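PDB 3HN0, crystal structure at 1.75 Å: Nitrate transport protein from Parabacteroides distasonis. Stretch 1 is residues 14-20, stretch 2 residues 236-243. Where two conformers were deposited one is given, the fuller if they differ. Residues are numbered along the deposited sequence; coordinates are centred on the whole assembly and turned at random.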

ATOM      1  N   GLY A  14      22.367  -5.486   3.078  1.00 26.23           N
ATOM      2  CA  GLY A  14      21.366  -4.457   2.769  1.00 24.40           C
ATOM      3  C   GLY A  14      20.403  -4.276   3.898  1.00 23.34           C
ATOM      4  O   GLY A  14      20.604  -4.854   4.980  1.00 24.71           O
ATOM      5  N   PRO A  15      19.288  -3.568   3.657  1.00 21.40           N
ATOM      6  CA  PRO A  15      18.270  -3.307   4.680  1.00 21.44           C
ATOM      7  C   PRO A  15      17.413  -4.487   5.248  1.00 22.29           C
ATOM      8  O   PRO A  15      16.861  -4.412   6.358  1.00 20.17           O
ATOM      9  N   SER A  16      17.357  -5.614   4.530  1.00 16.96           N
ATOM     10  CA  SER A  16      16.676  -6.769   5.059  0.65 17.01           C
ATOM     11  C   SER A  16      17.327  -7.277   6.350  1.00 17.68           C
ATOM     12  O   SER A  16      16.635  -7.851   7.154  1.00 17.82           O
ATOM     13  N   VAL A  17      18.633  -7.006   6.569  1.00 14.38           N
ATOM     14  CA  VAL A  17      19.307  -7.473   7.809  1.00 13.61           C
ATOM     15  C   VAL A  17      18.664  -6.777   9.006  1.00 13.88           C
ATOM     16  O   VAL A  17      18.595  -7.352  10.111  1.00 14.40           O
ATOM     17  N   ILE A  18      18.084  -5.584   8.777  1.00 12.82           N
ATOM     18  CA  ILE A  18      17.417  -4.911   9.875  1.00 11.63           C
ATOM     19  C   ILE A  18      16.240  -5.723  10.438  1.00 12.24           C
ATOM     20  O   ILE A  18      16.040  -5.804  11.655  1.00 14.57           O
ATOM     21  N   ALA A  19      15.482  -6.375   9.565  1.00 12.11           N
ATOM     22  CA  ALA A  19      14.390  -7.215   9.999  1.00 13.70           C
ATOM     23  C   ALA A  19      14.838  -8.396  10.838  1.00 12.96           C
ATOM     24  O   ALA A  19      14.096  -8.881  11.671  1.00 13.94           O
ATOM     25  N   PHE A  20      16.044  -8.869  10.545  1.00 11.81           N
ATOM     26  CA  PHE A  20      16.643 -10.020  11.189  1.00 12.13           C
ATOM     27  C   PHE A  20      17.583  -9.638  12.333  1.00 13.56           C
ATOM     28  O   PHE A  20      18.197 -10.507  12.943  1.00 14.17           O
ATOM     29  N   SER A 236      15.569   6.035   9.271  1.00 14.23           N
ATOM     30  CA  SER A 236      16.032   5.071   8.282  1.00 12.85           C
ATOM     31  C   SER A 236      15.189   3.804   8.418  1.00 12.68           C
ATOM     32  O   SER A 236      14.720   3.254   7.443  1.00 12.66           O
ATOM     33  N   ILE A 237      15.017   3.353   9.644  1.00 11.12           N
ATOM     34  CA  ILE A 237      14.196   2.145   9.874  1.00  9.88           C
ATOM     35  C   ILE A 237      12.766   2.347   9.409  1.00 12.22           C
ATOM     36  O   ILE A 237      12.217   1.505   8.705  1.00 12.13           O
ATOM     37  N   GLU A 238      12.195   3.530   9.713  1.00 11.31           N
ATOM     38  CA  GLU A 238      10.849   3.851   9.253  1.00 12.97           C
ATOM     39  C   GLU A 238      10.709   3.749   7.742  1.00 12.16           C
ATOM     40  O   GLU A 238       9.728   3.168   7.228  1.00 13.27           O
ATOM     41  N   ARG A 239      11.687   4.295   7.009  1.00 12.22           N
ATOM     42  CA  ARG A 239      11.686   4.208   5.557  1.00 11.18           C
ATOM     43  C   ARG A 239      11.790   2.787   4.981  1.00 14.00           C
ATOM     44  O   ARG A 239      11.403   2.546   3.862  1.00 15.29           O
ATOM     45  N   CYS A 240      12.352   1.864   5.748  1.00 12.32           N
ATOM     46  CA  CYS A 240      12.451   0.483   5.288  1.00 11.46           C
ATOM     47  C   CYS A 240      11.117  -0.235   5.344  1.00 13.90           C
ATOM     48  O   CYS A 240      10.965  -1.278   4.679  1.00 13.52           O
ATOM     49  N   LYS A 241      10.152   0.272   6.120  1.00 12.90           N
ATOM     50  CA  LYS A 241       8.801  -0.343   6.127  1.00 12.96           C
ATOM     51  C   LYS A 241       8.912  -1.862   6.427  1.00 13.73           C
ATOM     52  O   LYS A 241       8.505  -2.728   5.627  1.00 15.07           O
ATOM     53  N   ILE A 242       9.414  -2.142   7.616  1.00 11.56           N
ATOM     54  CA  ILE A 242       9.727  -3.487   8.073  0.50 11.20           C
ATOM     55  C   ILE A 242       8.444  -4.133   8.623  1.00 12.97           C
ATOM     56  O   ILE A 242       7.830  -3.622   9.561  1.00 12.54           O
ATOM     57  N   TYR A 243       8.081  -5.279   8.048  1.00 12.87           N
ATOM     58  CA  TYR A 243       6.906  -6.042   8.454  1.00 12.74           C
ATOM     59  C   TYR A 243       6.872  -7.334   7.668  1.00 12.44           C
ATOM     60  O   TYR A 243       7.022  -7.313   6.441  1.00 14.19           O
TER

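The contact between these two stretches is small, and its side-chain pairs are all apolar: no hydrogen bond crosses it, and about 263 Å² is buried, counting both sides. Its rule is spacing. On the first stretch Pro15, Ile18 and Ala19 face the partner or lie along it, while Ser16 and Val17 point their CA-to-CB bonds away. That is the i, i+3, i+4 pattern of a short helical turn; the Ile18 N to Pro15 O bond is 3.0 Å, and the other i to i+3 bonds here are weak.

Ile18 gives the largest share of the first stretch. Its CA-to-CB bond points toward the partner, and the m, t rotamer (chi1 -60°, chi2 169°) extends the longer branch so that CD1 meets Cys240 SG at 3.9 Å. The other branch, Ile18 CG2, lies 4.0 Å from Ile237 CD1, so one beta-branched residue touches two positions of the second stretch, three residues apart. Ile237 has its CA-to-CB bond sideways, yet its own m, t rotamer (-70°, -173°) brings CD1 close enough to complete the pair.

Cys240 also points toward the first stretch. With chi1 at -66° (m), its SG rests against two neighbours, touching Pro15 CB at 3.9 Å as well as Ile18 CD1. The sulfur thus serves as a compact apolar filler where the backbones come close, the CA atoms of Pro15 and Cys240 being 7.0 Å apart. Pro15 needs no rotamer choice; its ring, puckered C-gamma endo, presents CB directly.

After Cys240 the helical path breaks at Lys241, whose positive phi (54°) marks the turn into the strand that begins at Ile242. Lys241 stays exposed and out of reach of the first stretch; its m, m, t, m rotamer folds the chain back so that Lys241 NZ donates to Glu238 O at 2.9 Å, a polar bond kept within its own stretch.

Ile242 then returns to the contact, pointing toward it with an m, m rotamer (-59°, -70°). Ile242 CG2 makes the closest approach to Ala19 CB, 3.9 Å; Ile242 CD1 lies 4.3 Å from the same Ala19 CB and 4.2 Å from Pro15 O. Here the CA atoms of Ala19 and Ile242 are 6.3 Å apart, the closest of the registered pairs, and the alanine's single methyl, directed sideways, suffices to meet the isoleucine.

The polar side chains stay out of this contact: Ser236 OG and Arg239 NE and NH2 find partners elsewhere in the structure. What remains is a lesson in matching reach to distance: two isoleucines meet across the widest registered pair, the CA atoms of Ile18 and Ile237 being 7.8 Å apart, while at the closest pair an alanine methyl meets a third isoleucine.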

ATOM      1  CB  PRO A  15      17.406  -2.242   4.027  1.00 26.93           C
ATOM      2  CG  PRO A  15      17.567  -2.415   2.584  1.00 20.42           C
ATOM      3  CD  PRO A  15      18.930  -2.968   2.343  1.00 25.09           C
ATOM      4  CB  SER A  16      16.677  -7.900   4.045  0.65 18.10           C
ATOM      5  OG  SER A  16      17.996  -8.340   3.912  0.65 14.08           O
ATOM      6  CB  VAL A  17      20.805  -7.273   7.802  1.00 12.52           C
ATOM      7  CG1 VAL A  17      21.194  -5.770   7.816  1.00 19.06           C
ATOM      8  CG2 VAL A  17      21.465  -8.051   8.954  1.00 15.00           C
ATOM      9  CB  ILE A  18      16.941  -3.470   9.468  1.00 13.01           C
ATOM     10  CG1 ILE A  18      18.142  -2.632   9.048  1.00 13.65           C
ATOM     11  CG2 ILE A  18      16.153  -2.814  10.659  1.00 15.96           C
ATOM     12  CD1 ILE A  18      17.778  -1.245   8.364  1.00 13.14           C
ATOM     13  CB  ALA A  19      13.615  -7.729   8.748  1.00 10.56           C
ATOM     14  CB  PHE A  20      17.394 -10.828  10.109  1.00 11.89           C
ATOM     15  CG  PHE A  20      16.498 -11.543   9.158  1.00 12.92           C
ATOM     16  CD1 PHE A  20      16.029 -10.929   8.033  1.00 12.32           C
ATOM     17  CD2 PHE A  20      16.123 -12.873   9.396  1.00 13.12           C
ATOM     18  CE1 PHE A  20      15.198 -11.588   7.176  1.00 14.80           C
ATOM     19  CE2 PHE A  20      15.286 -13.545   8.535  1.00 13.19           C
ATOM     20  CZ  PHE A  20      14.817 -12.907   7.436  1.00 13.32           C
ATOM     21  CB  SER A 236      17.504   4.695   8.508  1.00 15.40           C
ATOM     22  OG  SER A 236      18.331   5.840   8.749  1.00 13.46           O
ATOM     23  CB  ILE A 237      14.285   1.698  11.323  1.00 12.90           C
ATOM     24  CG1 ILE A 237      15.696   1.150  11.556  1.00 17.00           C
ATOM     25  CG2 ILE A 237      13.228   0.621  11.615  1.00 16.08           C
ATOM     26  CD1 ILE A 237      15.894   0.512  12.920  1.00 16.58           C
ATOM     27  CB  GLU A 238      10.371   5.241   9.705  1.00 15.55           C
ATOM     28  CG  GLU A 238       9.998   5.392  11.162  1.00 25.09           C
ATOM     29  CD  GLU A 238       9.938   6.886  11.612  1.00 36.97           C
ATOM     30  OE1 GLU A 238       9.721   7.818  10.766  1.00 31.13           O
ATOM     31  OE2 GLU A 238      10.120   7.109  12.825  1.00 42.63           O
ATOM     32  CB  ARG A 239      12.778   5.101   4.957  1.00 11.57           C
ATOM     33  CG  ARG A 239      12.479   6.585   5.141  1.00 16.13           C
ATOM     34  CD  ARG A 239      13.348   7.464   4.262  1.00 14.90           C
ATOM     35  NE  ARG A 239      14.708   7.461   4.767  1.00 17.02           N
ATOM     36  CZ  ARG A 239      15.276   8.413   5.518  1.00 16.79           C
ATOM     37  NH1 ARG A 239      14.619   9.510   5.919  1.00 22.27           N
ATOM     38  NH2 ARG A 239      16.525   8.261   5.881  1.00 16.72           N
ATOM     39  CB  CYS A 240      13.481  -0.328   6.120  1.00 12.82           C
ATOM     40  SG  CYS A 240      15.150   0.285   5.876  1.00 14.84           S
ATOM     41  CB  LYS A 241       8.066  -0.121   4.788  1.00 13.44           C
ATOM     42  CG  LYS A 241       7.838   1.384   4.411  1.00 18.55           C
ATOM     43  CD  LYS A 241       6.950   2.094   5.436  1.00 33.79           C
ATOM     44  CE  LYS A 241       6.679   3.579   5.081  1.00 42.38           C
ATOM     45  NZ  LYS A 241       7.718   4.477   5.657  1.00 44.11           N
ATOM     46  CB  ILE A 242      10.885  -3.474   9.126  0.50  9.56           C
ATOM     47  CG1 ILE A 242      12.162  -2.838   8.532  0.50 14.67           C
ATOM     48  CG2 ILE A 242      11.159  -4.873   9.709  0.50 10.78           C
ATOM     49  CD1 ILE A 242      12.887  -3.686   7.426  0.50 12.00           C
ATOM     50  CB  TYR A 243       5.642  -5.267   8.146  1.00 12.94           C
ATOM     51  CG  TYR A 243       4.363  -5.901   8.650  1.00 14.70           C
ATOM     52  CD1 TYR A 243       3.996  -5.791   9.983  1.00 20.90           C
ATOM     53  CD2 TYR A 243       3.488  -6.587   7.796  1.00 15.15           C
ATOM     54  CE1 TYR A 243       2.803  -6.333  10.457  1.00 24.38           C
ATOM     55  CE2 TYR A 243       2.286  -7.124   8.275  1.00 16.95           C
ATOM     56  CZ  TYR A 243       1.950  -6.990   9.606  1.00 18.85           C
ATOM     57  OH  TYR A 243       0.768  -7.543  10.097  1.00 20.73           O
TER